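Proline/betaine transporter, RALF (Rickettsia prowazekii str. Madrid E, PDB 4D7R) probably acts as a guanine nucleotide exchange factor through its Sec7 domain, joined in this engineered chimera to the capping domain of Legionella pneumophila RalF. Local coordinates at residues I70-K75 / K103-K108; G84-T89 / Q95-S100; D111-L116 / D211-K216. One frame throughout, in Å; residues are numbered along the deposited sequence.

Contact 1 of 3, residues I70-K75 / K103-K108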
loop_
_atom_site.group_PDB
_atom_site.type_symbol
_atom_site.label_atom_id
_atom_site.label_comp_id
_atom_site.label_asym_id
_atom_site.label_seq_id
_atom_site.Cartn_x
_atom_site.Cartn_y
_atom_site.Cartn_z
ATOM N N ILE A 70 -2.690 -11.506 -17.764
ATOM C CA ILE A 70 -3.819 -10.595 -18.018
ATOM C C ILE A 70 -3.496 -9.174 -17.511
ATOM O O ILE A 70 -3.665 -8.211 -18.273
ATOM C CB ILE A 70 -5.138 -11.182 -17.462
ATOM C CG1 ILE A 70 -5.536 -12.466 -18.234
ATOM C CG2 ILE A 70 -6.278 -10.147 -17.441
ATOM C CD1 ILE A 70 -6.850 -13.148 -17.759
ATOM N N PHE A 71 -2.968 -9.050 -16.259
ATOM C CA PHE A 71 -2.620 -7.756 -15.668
ATOM C C PHE A 71 -1.620 -6.998 -16.540
ATOM O O PHE A 71 -1.794 -5.805 -16.801
ATOM C CB PHE A 71 -2.074 -7.935 -14.226
ATOM C CG PHE A 71 -3.039 -8.253 -13.093
ATOM C CD1 PHE A 71 -4.408 -8.401 -13.332
ATOM C CD2 PHE A 71 -2.586 -8.331 -11.775
ATOM C CE1 PHE A 71 -5.293 -8.667 -12.278
ATOM C CE2 PHE A 71 -3.474 -8.595 -10.726
ATOM C CZ PHE A 71 -4.815 -8.771 -10.985
ATOM N N TYR A 72 -0.624 -7.712 -17.045
ATOM C CA TYR A 72 0.425 -7.125 -17.853
ATOM C C TYR A 72 -0.041 -6.748 -19.265
ATOM O O TYR A 72 0.172 -5.612 -19.718
ATOM C CB TYR A 72 1.609 -8.092 -17.918
ATOM C CG TYR A 72 2.805 -7.506 -18.626
ATOM C CD1 TYR A 72 3.610 -6.554 -18.004
ATOM C CD2 TYR A 72 3.102 -7.856 -19.940
ATOM C CE1 TYR A 72 4.705 -5.996 -18.656
ATOM C CE2 TYR A 72 4.176 -7.282 -20.616
ATOM C CZ TYR A 72 4.984 -6.365 -19.960
ATOM O OH TYR A 72 6.058 -5.820 -20.603
ATOM N N GLU A 73 -0.599 -7.723 -19.982
ATOM C CA GLU A 73 -1.051 -7.546 -21.378
ATOM C C GLU A 73 -2.298 -6.681 -21.493
ATOM O O GLU A 73 -2.459 -5.990 -22.496
ATOM C CB GLU A 73 -1.315 -8.922 -22.019
ATOM C CG GLU A 73 -0.087 -9.807 -22.098
ATOM C CD GLU A 73 -0.291 -11.151 -22.775
ATOM O OE1 GLU A 73 -1.450 -11.598 -22.913
ATOM O OE2 GLU A 73 0.727 -11.798 -23.100
ATOM N N GLU A 74 -3.205 -6.727 -20.496
ATOM C CA GLU A 74 -4.442 -5.947 -20.593
ATOM C C GLU A 74 -4.429 -4.651 -19.781
ATOM O O GLU A 74 -5.490 -4.138 -19.424
ATOM C CB GLU A 74 -5.685 -6.821 -20.304
ATOM C CG GLU A 74 -5.785 -8.023 -21.229
ATOM C CD GLU A 74 -5.804 -7.674 -22.703
ATOM O OE1 GLU A 74 -6.540 -6.729 -23.079
ATOM O OE2 GLU A 74 -5.077 -8.339 -23.481
ATOM N N LYS A 75 -3.225 -4.111 -19.533
ATOM C CA LYS A 75 -2.978 -2.861 -18.800
ATOM C C LYS A 75 -3.974 -1.763 -19.224
ATOM O O LYS A 75 -4.712 -1.282 -18.387
ATOM C CB LYS A 75 -1.536 -2.367 -19.028
ATOM C CG LYS A 75 -1.262 -1.009 -18.389
ATOM C CD LYS A 75 -0.040 -0.326 -19.002
ATOM C CE LYS A 75 0.182 1.056 -18.442
ATOM N NZ LYS A 75 1.498 1.598 -18.882
ATOM N N LYS A 103 7.928 -10.599 -13.552
ATOM C CA LYS A 103 8.683 -11.426 -14.509
ATOM C C LYS A 103 8.340 -11.165 -15.978
ATOM O O LYS A 103 9.201 -11.352 -16.836
ATOM C CB LYS A 103 8.634 -12.913 -14.136
ATOM C CG LYS A 103 9.710 -13.258 -13.101
ATOM C CD LYS A 103 9.569 -14.675 -12.537
ATOM C CE LYS A 103 10.723 -15.063 -11.631
ATOM N NZ LYS A 103 10.813 -14.210 -10.417
ATOM N N GLN A 104 7.127 -10.646 -16.261
ATOM C CA GLN A 104 6.679 -10.279 -17.611
ATOM C C GLN A 104 7.555 -9.140 -18.200
ATOM O O GLN A 104 7.700 -9.024 -19.422
ATOM C CB GLN A 104 5.222 -9.798 -17.554
ATOM C CG GLN A 104 4.178 -10.897 -17.236
ATOM C CD GLN A 104 3.712 -11.635 -18.467
ATOM O OE1 GLN A 104 3.964 -11.234 -19.614
ATOM N NE2 GLN A 104 3.077 -12.777 -18.269
ATOM N N PHE A 105 8.104 -8.284 -17.342
ATOM C CA PHE A 105 8.950 -7.164 -17.802
ATOM C C PHE A 105 10.332 -7.654 -18.214
ATOM O O PHE A 105 10.956 -8.434 -17.499
ATOM C CB PHE A 105 9.122 -6.121 -16.688
ATOM C CG PHE A 105 7.880 -5.355 -16.314
ATOM C CD1 PHE A 105 6.908 -5.926 -15.487
ATOM C CD2 PHE A 105 7.686 -4.053 -16.763
ATOM C CE1 PHE A 105 5.773 -5.208 -15.121
ATOM C CE2 PHE A 105 6.540 -3.341 -16.404
ATOM C CZ PHE A 105 5.608 -3.910 -15.562
ATOM N N ASP A 106 10.815 -7.175 -19.347
ATOM C CA ASP A 106 12.161 -7.494 -19.805
ATOM C C ASP A 106 13.056 -6.296 -19.416
ATOM O O ASP A 106 12.931 -5.218 -19.988
ATOM C CB ASP A 106 12.179 -7.753 -21.321
ATOM C CG ASP A 106 13.562 -8.040 -21.880
ATOM O OD1 ASP A 106 14.431 -8.531 -21.110
ATOM O OD2 ASP A 106 13.777 -7.785 -23.084
ATOM N N PHE A 107 13.898 -6.476 -18.389
ATOM C CA PHE A 107 14.786 -5.421 -17.906
ATOM C C PHE A 107 16.241 -5.740 -18.263
ATOM O O PHE A 107 17.134 -5.056 -17.769
ATOM C CB PHE A 107 14.661 -5.281 -16.373
ATOM C CG PHE A 107 13.342 -4.745 -15.858
ATOM C CD1 PHE A 107 12.633 -3.782 -16.572
ATOM C CD2 PHE A 107 12.849 -5.148 -14.631
ATOM C CE1 PHE A 107 11.422 -3.275 -16.086
ATOM C CE2 PHE A 107 11.654 -4.617 -14.132
ATOM C CZ PHE A 107 10.957 -3.678 -14.860
ATOM N N LYS A 108 16.468 -6.764 -19.112
ATOM C CA LYS A 108 17.806 -7.225 -19.505
ATOM C C LYS A 108 18.518 -6.155 -20.297
ATOM O O LYS A 108 18.000 -5.696 -21.310
ATOM C CB LYS A 108 17.726 -8.542 -20.310
ATOM C CG LYS A 108 17.193 -9.739 -19.509
ATOM C CD LYS A 108 17.312 -11.090 -20.257
ATOM C CE LYS A 108 16.377 -11.267 -21.443
ATOM N NZ LYS A 108 14.946 -11.313 -21.041
HETATM O O HOH W 1 9.144 -5.744 -21.290
HETATM O O HOH W 2 3.279 -11.050 -22.355
#
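The ring of Tyr72 carries Gln104 on one face and meets Phe105 at its edge. Over the face, Gln104 CB makes a CH-pi contact 3.6 Å from the centroid of the Tyr72 ring, displaced toward the rim so that it comes within 3.5 Å of Tyr72 CG. At the edge, Tyr72 CE1 points at the middle of the Phe105 face, nearly equidistant from its six carbons. The two rings thus form a T-shaped pair, with their centroids 5.0 Å apart and planes at 73°. Tyr72 reaches this position with CG anti to the backbone N (chi1 -174°), which carries the ring from helix 63-73 to the loop following helix 92-103. Gln104 bends at chi2, holding its amide above and outward of the CD2 edge, on the same face as CB and 29° from parallel to the ring, with OE1 3.5 Å from Tyr72 CD2.

Polar atoms meet through water. One water bridges the segments, 3.2 Å from Tyr72 OH and accepting from Asp106 N at 2.9 Å; another lies between Glu73 OE2 and Gln104 OE1, 2.8 Å from each. Beyond the pair, Phe105 meets Phe101 edge-to-face, while its carbonyl oxygen is hydrogen-bonded to His142 NE2 of helix 129-146. The arrangement therefore fastens a loop of the helical Sec7 domain between two of its helices. No direct hydrogen bond crosses from 70-75 to 103-108: packing on a face and an edge is consistent with a fixed orientation for Tyr72, and water mediates between polar groups around it, as suits a contact that is only partly buried.

Contact 2 of 3, residues G84-T89 / Q95-S100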
loop_
_atom_site.group_PDB
_atom_site.type_symbol
_atom_site.label_atom_id
_atom_site.label_comp_id
_atom_site.label_asym_id
_atom_site.label_seq_id
_atom_site.Cartn_x
_atom_site.Cartn_y
_atom_site.Cartn_z
ATOM N N GLY A 84 -3.219 -2.453 -9.091
ATOM C CA GLY A 84 -2.225 -2.022 -8.104
ATOM C C GLY A 84 -2.518 -2.609 -6.736
ATOM O O GLY A 84 -1.622 -3.159 -6.074
ATOM N N ASP A 85 -3.788 -2.537 -6.333
ATOM C CA ASP A 85 -4.236 -3.073 -5.047
ATOM C C ASP A 85 -4.041 -4.567 -4.942
ATOM O O ASP A 85 -3.486 -5.014 -3.941
ATOM C CB ASP A 85 -5.656 -2.661 -4.703
ATOM C CG ASP A 85 -5.940 -2.838 -3.227
ATOM O OD1 ASP A 85 -5.322 -2.106 -2.414
ATOM O OD2 ASP A 85 -6.762 -3.728 -2.883
ATOM N N TYR A 86 -4.438 -5.344 -5.981
ATOM C CA TYR A 86 -4.230 -6.803 -5.944
ATOM C C TYR A 86 -2.738 -7.147 -5.825
ATOM O O TYR A 86 -2.364 -7.967 -4.982
ATOM C CB TYR A 86 -4.860 -7.504 -7.165
ATOM C CG TYR A 86 -4.900 -9.005 -7.017
ATOM C CD1 TYR A 86 -3.828 -9.796 -7.431
ATOM C CD2 TYR A 86 -6.005 -9.641 -6.457
ATOM C CE1 TYR A 86 -3.845 -11.179 -7.271
ATOM C CE2 TYR A 86 -6.047 -11.028 -6.323
ATOM C CZ TYR A 86 -4.963 -11.793 -6.732
ATOM O OH TYR A 86 -4.992 -13.164 -6.609
ATOM N N LEU A 87 -1.904 -6.506 -6.645
ATOM C CA LEU A 87 -0.451 -6.746 -6.674
ATOM C C LEU A 87 0.232 -6.389 -5.353
ATOM O O LEU A 87 1.134 -7.106 -4.929
ATOM C CB LEU A 87 0.211 -5.986 -7.837
ATOM C CG LEU A 87 -0.117 -6.480 -9.287
ATOM C CD1 LEU A 87 0.416 -5.494 -10.316
ATOM C CD2 LEU A 87 0.418 -7.896 -9.531
ATOM N N GLY A 88 -0.213 -5.302 -4.716
ATOM C CA GLY A 88 0.374 -4.801 -3.473
ATOM C C GLY A 88 -0.168 -5.415 -2.195
ATOM O O GLY A 88 0.447 -5.263 -1.144
ATOM N N THR A 89 -1.294 -6.155 -2.271
ATOM C CA THR A 89 -1.924 -6.772 -1.097
ATOM C C THR A 89 -1.139 -7.973 -0.542
ATOM O O THR A 89 -0.610 -8.779 -1.314
ATOM C CB THR A 89 -3.419 -7.091 -1.405
ATOM O OG1 THR A 89 -4.156 -5.854 -1.486
ATOM C CG2 THR A 89 -4.065 -8.013 -0.371
ATOM N N GLN A 95 0.970 -12.462 -3.644
ATOM C CA GLN A 95 2.428 -12.533 -3.619
ATOM C C GLN A 95 2.948 -13.323 -4.822
ATOM O O GLN A 95 3.939 -12.922 -5.440
ATOM C CB GLN A 95 2.882 -13.161 -2.300
ATOM C CG GLN A 95 4.384 -13.209 -2.083
ATOM C CD GLN A 95 4.723 -13.907 -0.780
ATOM O OE1 GLN A 95 4.110 -13.673 0.275
ATOM N NE2 GLN A 95 5.714 -14.780 -0.824
ATOM N N LYS A 96 2.287 -14.462 -5.150
ATOM C CA LYS A 96 2.686 -15.258 -6.317
ATOM C C LYS A 96 2.430 -14.536 -7.633
ATOM O O LYS A 96 3.265 -14.607 -8.543
ATOM C CB LYS A 96 2.003 -16.636 -6.321
ATOM C CG LYS A 96 2.504 -17.584 -5.245
ATOM C CD LYS A 96 1.579 -18.808 -5.128
ATOM C CE LYS A 96 2.159 -19.865 -4.229
ATOM N NZ LYS A 96 2.152 -19.433 -2.810
ATOM N N VAL A 97 1.271 -13.868 -7.747
ATOM C CA VAL A 97 0.877 -13.091 -8.911
ATOM C C VAL A 97 1.868 -11.921 -9.124
ATOM O O VAL A 97 2.325 -11.711 -10.238
ATOM C CB VAL A 97 -0.618 -12.663 -8.857
ATOM C CG1 VAL A 97 -0.932 -11.597 -9.903
ATOM C CG2 VAL A 97 -1.554 -13.873 -9.048
ATOM N N LEU A 98 2.282 -11.252 -8.049
ATOM C CA LEU A 98 3.201 -10.119 -8.130
ATOM C C LEU A 98 4.536 -10.566 -8.679
ATOM O O LEU A 98 5.040 -9.946 -9.618
ATOM C CB LEU A 98 3.352 -9.428 -6.760
ATOM C CG LEU A 98 4.462 -8.330 -6.657
ATOM C CD1 LEU A 98 4.292 -7.261 -7.734
ATOM C CD2 LEU A 98 4.471 -7.675 -5.248
ATOM N N GLU A 99 5.056 -11.718 -8.161
ATOM C CA GLU A 99 6.300 -12.283 -8.655
ATOM C C GLU A 99 6.212 -12.611 -10.155
ATOM O O GLU A 99 7.103 -12.211 -10.905
ATOM C CB GLU A 99 6.721 -13.505 -7.832
ATOM C CG GLU A 99 8.131 -13.929 -8.196
ATOM C CD GLU A 99 8.694 -15.157 -7.510
ATOM O OE1 GLU A 99 8.106 -15.623 -6.508
ATOM O OE2 GLU A 99 9.753 -15.639 -7.971
ATOM N N SER A 100 5.103 -13.249 -10.599
ATOM C CA SER A 100 4.877 -13.590 -12.003
ATOM C C SER A 100 4.682 -12.315 -12.875
ATOM O O SER A 100 5.144 -12.259 -14.032
ATOM C CB SER A 100 3.687 -14.538 -12.122
ATOM O OG SER A 100 3.548 -15.057 -13.437
#
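Between 84-89 and 95-100 the closest atoms are Leu98 CD2 and the carbonyl oxygen of Leu87, 3.4 Å apart, and Leu87 CD2 packs 3.8 Å from Leu98 CA. The same methyl of Leu87 also touches Val97 CG1 at 4.0 Å, the two side chains crossing at about a right angle. Tyr86 completes this tightly packed part. Its CG is anti to the backbone N (chi1 -169°), and the ring presents CE1, with Val97 CB in the ring plane at the edge, 3.9 Å from that atom. Both valine methyls lie almost as near, so the branched head of Val97 is set against the rim of the aromatic ring.

Helices 80-88 and 92-103 are consecutive elements of the all-helical Sec7 domain, joined by a short turn. Their segment axes approach to 8.7 Å at 107°; the chain turns sharply between them, and the CA atoms of Leu87 and Leu98 come nearest, 5.2 Å apart. Asn94 ND2, hydrogen-bonded to Tyr86 O, adds a polar tie beside the turn, and Leu135 of helix 129-146 packs on both leucines.

On the other side of helix 92-103 the character changes: Gln95 and Glu99 direct their CB atoms away from 84-89, and Lys96 is likewise exposed. Near the end of helix 80-88, partly exposed Thr89 instead turns back on its own helix, donating from OG1 to Asp85 O at 2.7 Å, from 42° above the carbonyl plane.

Contact 3 of 3, residues D111-L116 / D211-K216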
loop_
_atom_site.group_PDB
_atom_site.type_symbol
_atom_site.label_atom_id
_atom_site.label_comp_id
_atom_site.label_asym_id
_atom_site.label_seq_id
_atom_site.Cartn_x
_atom_site.Cartn_y
_atom_site.Cartn_z
ATOM N N ASP A 111 18.234 0.323 -18.977
ATOM C CA ASP A 111 18.621 1.420 -18.101
ATOM C C ASP A 111 17.792 1.247 -16.825
ATOM O O ASP A 111 16.576 1.025 -16.918
ATOM C CB ASP A 111 18.271 2.766 -18.757
ATOM C CG ASP A 111 18.572 3.951 -17.853
ATOM O OD1 ASP A 111 19.768 4.210 -17.594
ATOM O OD2 ASP A 111 17.614 4.554 -17.328
ATOM N N TYR A 112 18.458 1.338 -15.659
ATOM C CA TYR A 112 17.824 1.161 -14.364
ATOM C C TYR A 112 16.643 2.104 -14.153
ATOM O O TYR A 112 15.540 1.635 -13.863
ATOM C CB TYR A 112 18.834 1.326 -13.221
ATOM C CG TYR A 112 18.187 1.204 -11.861
ATOM C CD1 TYR A 112 17.932 -0.041 -11.302
ATOM C CD2 TYR A 112 17.802 2.337 -11.143
ATOM C CE1 TYR A 112 17.369 -0.162 -10.040
ATOM C CE2 TYR A 112 17.202 2.228 -9.895
ATOM C CZ TYR A 112 16.999 0.975 -9.345
ATOM O OH TYR A 112 16.411 0.847 -8.128
ATOM N N LEU A 113 16.869 3.383 -14.300
ATOM C CA LEU A 113 15.805 4.313 -14.037
ATOM C C LEU A 113 14.600 4.200 -15.028
ATOM O O LEU A 113 13.469 4.294 -14.648
ATOM C CB LEU A 113 16.337 5.722 -14.005
ATOM C CG LEU A 113 15.341 6.750 -13.607
ATOM C CD1 LEU A 113 14.886 6.495 -12.188
ATOM C CD2 LEU A 113 16.000 8.102 -13.671
ATOM N N GLU A 114 14.895 3.984 -16.289
ATOM C CA GLU A 114 13.841 3.786 -17.284
ATOM C C GLU A 114 12.992 2.575 -16.902
ATOM O O GLU A 114 11.765 2.630 -16.978
ATOM C CB GLU A 114 14.454 3.613 -18.682
ATOM C CG GLU A 114 14.544 4.938 -19.429
ATOM C CD GLU A 114 13.241 5.432 -20.035
ATOM O OE1 GLU A 114 12.853 4.908 -21.106
ATOM O OE2 GLU A 114 12.604 6.336 -19.444
ATOM N N SER A 115 13.648 1.514 -16.440
ATOM C CA SER A 115 12.978 0.287 -15.990
ATOM C C SER A 115 12.075 0.591 -14.781
ATOM O O SER A 115 10.922 0.159 -14.759
ATOM C CB SER A 115 14.019 -0.759 -15.627
ATOM O OG SER A 115 14.696 -1.181 -16.797
ATOM N N LEU A 116 12.587 1.366 -13.796
ATOM C CA LEU A 116 11.788 1.725 -12.602
ATOM C C LEU A 116 10.569 2.577 -12.952
ATOM O O LEU A 116 9.454 2.256 -12.511
ATOM C CB LEU A 116 12.678 2.363 -11.518
ATOM C CG LEU A 116 12.013 2.876 -10.201
ATOM C CD1 LEU A 116 11.252 1.755 -9.469
ATOM C CD2 LEU A 116 13.042 3.393 -9.267
ATOM N N ASP A 211 20.887 12.855 -12.251
ATOM C CA ASP A 211 20.598 13.849 -13.300
ATOM C C ASP A 211 19.233 13.686 -13.950
ATOM O O ASP A 211 18.534 14.681 -14.161
ATOM C CB ASP A 211 21.693 13.848 -14.395
ATOM C CG ASP A 211 23.078 14.305 -13.980
ATOM O OD1 ASP A 211 23.211 14.900 -12.888
ATOM O OD2 ASP A 211 24.024 14.110 -14.773
ATOM N N GLU A 212 18.852 12.436 -14.280
ATOM C CA GLU A 212 17.582 12.161 -14.933
ATOM C C GLU A 212 16.397 12.441 -14.016
ATOM O O GLU A 212 15.427 13.022 -14.479
ATOM C CB GLU A 212 17.517 10.751 -15.523
ATOM C CG GLU A 212 18.465 10.534 -16.700
ATOM C CD GLU A 212 18.276 11.439 -17.904
ATOM O OE1 GLU A 212 17.123 11.582 -18.373
ATOM O OE2 GLU A 212 19.288 11.993 -18.388
ATOM N N ILE A 213 16.498 12.072 -12.760
ATOM C CA ILE A 213 15.454 12.335 -11.820
ATOM C C ILE A 213 15.317 13.845 -11.618
ATOM O O ILE A 213 14.246 14.335 -11.525
ATOM C CB ILE A 213 15.720 11.618 -10.501
ATOM C CG1 ILE A 213 15.415 10.163 -10.685
ATOM C CG2 ILE A 213 14.830 12.160 -9.384
ATOM C CD1 ILE A 213 13.939 9.919 -10.914
ATOM N N GLU A 214 16.421 14.531 -11.473
ATOM C CA GLU A 214 16.421 15.990 -11.373
ATOM C C GLU A 214 15.677 16.608 -12.567
ATOM O O GLU A 214 14.795 17.449 -12.366
ATOM C CB GLU A 214 17.847 16.531 -11.258
ATOM C CG GLU A 214 17.941 18.049 -11.262
ATOM C CD GLU A 214 19.370 18.533 -11.191
ATOM O OE1 GLU A 214 20.144 18.246 -12.133
ATOM O OE2 GLU A 214 19.726 19.165 -10.174
ATOM N N ALA A 215 16.004 16.164 -13.795
ATOM C CA ALA A 215 15.406 16.697 -15.021
ATOM C C ALA A 215 13.960 16.290 -15.246
ATOM O O ALA A 215 13.203 17.033 -15.882
ATOM C CB ALA A 215 16.250 16.306 -16.219
ATOM N N LYS A 216 13.569 15.103 -14.754
ATOM C CA LYS A 216 12.228 14.599 -14.976
ATOM C C LYS A 216 11.748 13.829 -13.744
ATOM O O LYS A 216 12.244 12.721 -13.506
ATOM C CB LYS A 216 12.232 13.707 -16.227
ATOM C CG LYS A 216 10.861 13.477 -16.864
ATOM C CD LYS A 216 10.701 12.050 -17.419
ATOM C CE LYS A 216 11.659 11.692 -18.543
ATOM N NZ LYS A 216 11.518 10.274 -18.971
#
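Leu113 enters between Glu212 and Ile213: both its methyls meet Ile213, and CD2 also reaches Glu212 CB. CD2 is the more occupied branch, lying 3.6 Å from Glu212 CB and 3.7 Å from Ile213 CG1, while CD1 packs 3.8 Å from Ile213 CD1. Leu113 runs obliquely to both partners. The leucine extends from its helix with CG anti to the backbone N (chi1 -174°), which sends the fork across to helix 203-215. The CG1-CD1 arm of Ile213 crosses that fork at a slant. Glu212 behaves otherwise: its CB points at Leu113, but the chain bends at chi2 and takes the carboxylate away, and only the aliphatic base of the residue joins the apolar contact.

In the helical Sec7 domain this contact brings helix 203-215, late in the domain sequence, against the start of helix 112-121, 94 residues separating the two segments. Thr165 of helix 155-173 also packs on Leu113, and Arg117 NH2 is hydrogen-bonded to Lys216 O just after helix 203-215 ends.

On the exposed side, Glu114 and Lys216 cross at about a right angle. Glu114 OE2 and Lys216 NZ remain 4.1 Å apart, beyond a salt bridge, so their attraction is at most a longer-range electrostatic one. The turn that presents Leu113 and Glu114 is itself held by Asp111, the N-cap of helix 112-121. Asp111 OD2 accepts from Glu114 N at 3.0 Å, on the anti side of the carboxylate and 24° out of its plane. The carbonyl oxygen of Asp111 is gripped twice by Ser115: OG at 2.9 Å and the backbone N at 3.0 Å approach it from opposite faces of the carbonyl plane.

How the contacts relate
All three contacts lie in the Rickettsia Sec7 part of the chimera, yet differ in depth. Contact 2 is a buried, apolar joint of neighbouring helices, nested along the chain within the loop that contact 1 closes. It uses helix 92-103; the loop after that helix supplies 103-108 of contact 1 and leads into helix 112-121 of contact 3. Contacts 1 and 2 touch through Phe71, whose CE2 lies 3.5 Å from Tyr86 CD1. Contact 1, partly buried, adds water to its aromatic packing. Contact 3, also partly buried, couples an aliphatic centre to opposite charges near each other at the surface but short of a salt bridge. It touches contact 1 where Phe107 meets Ser115.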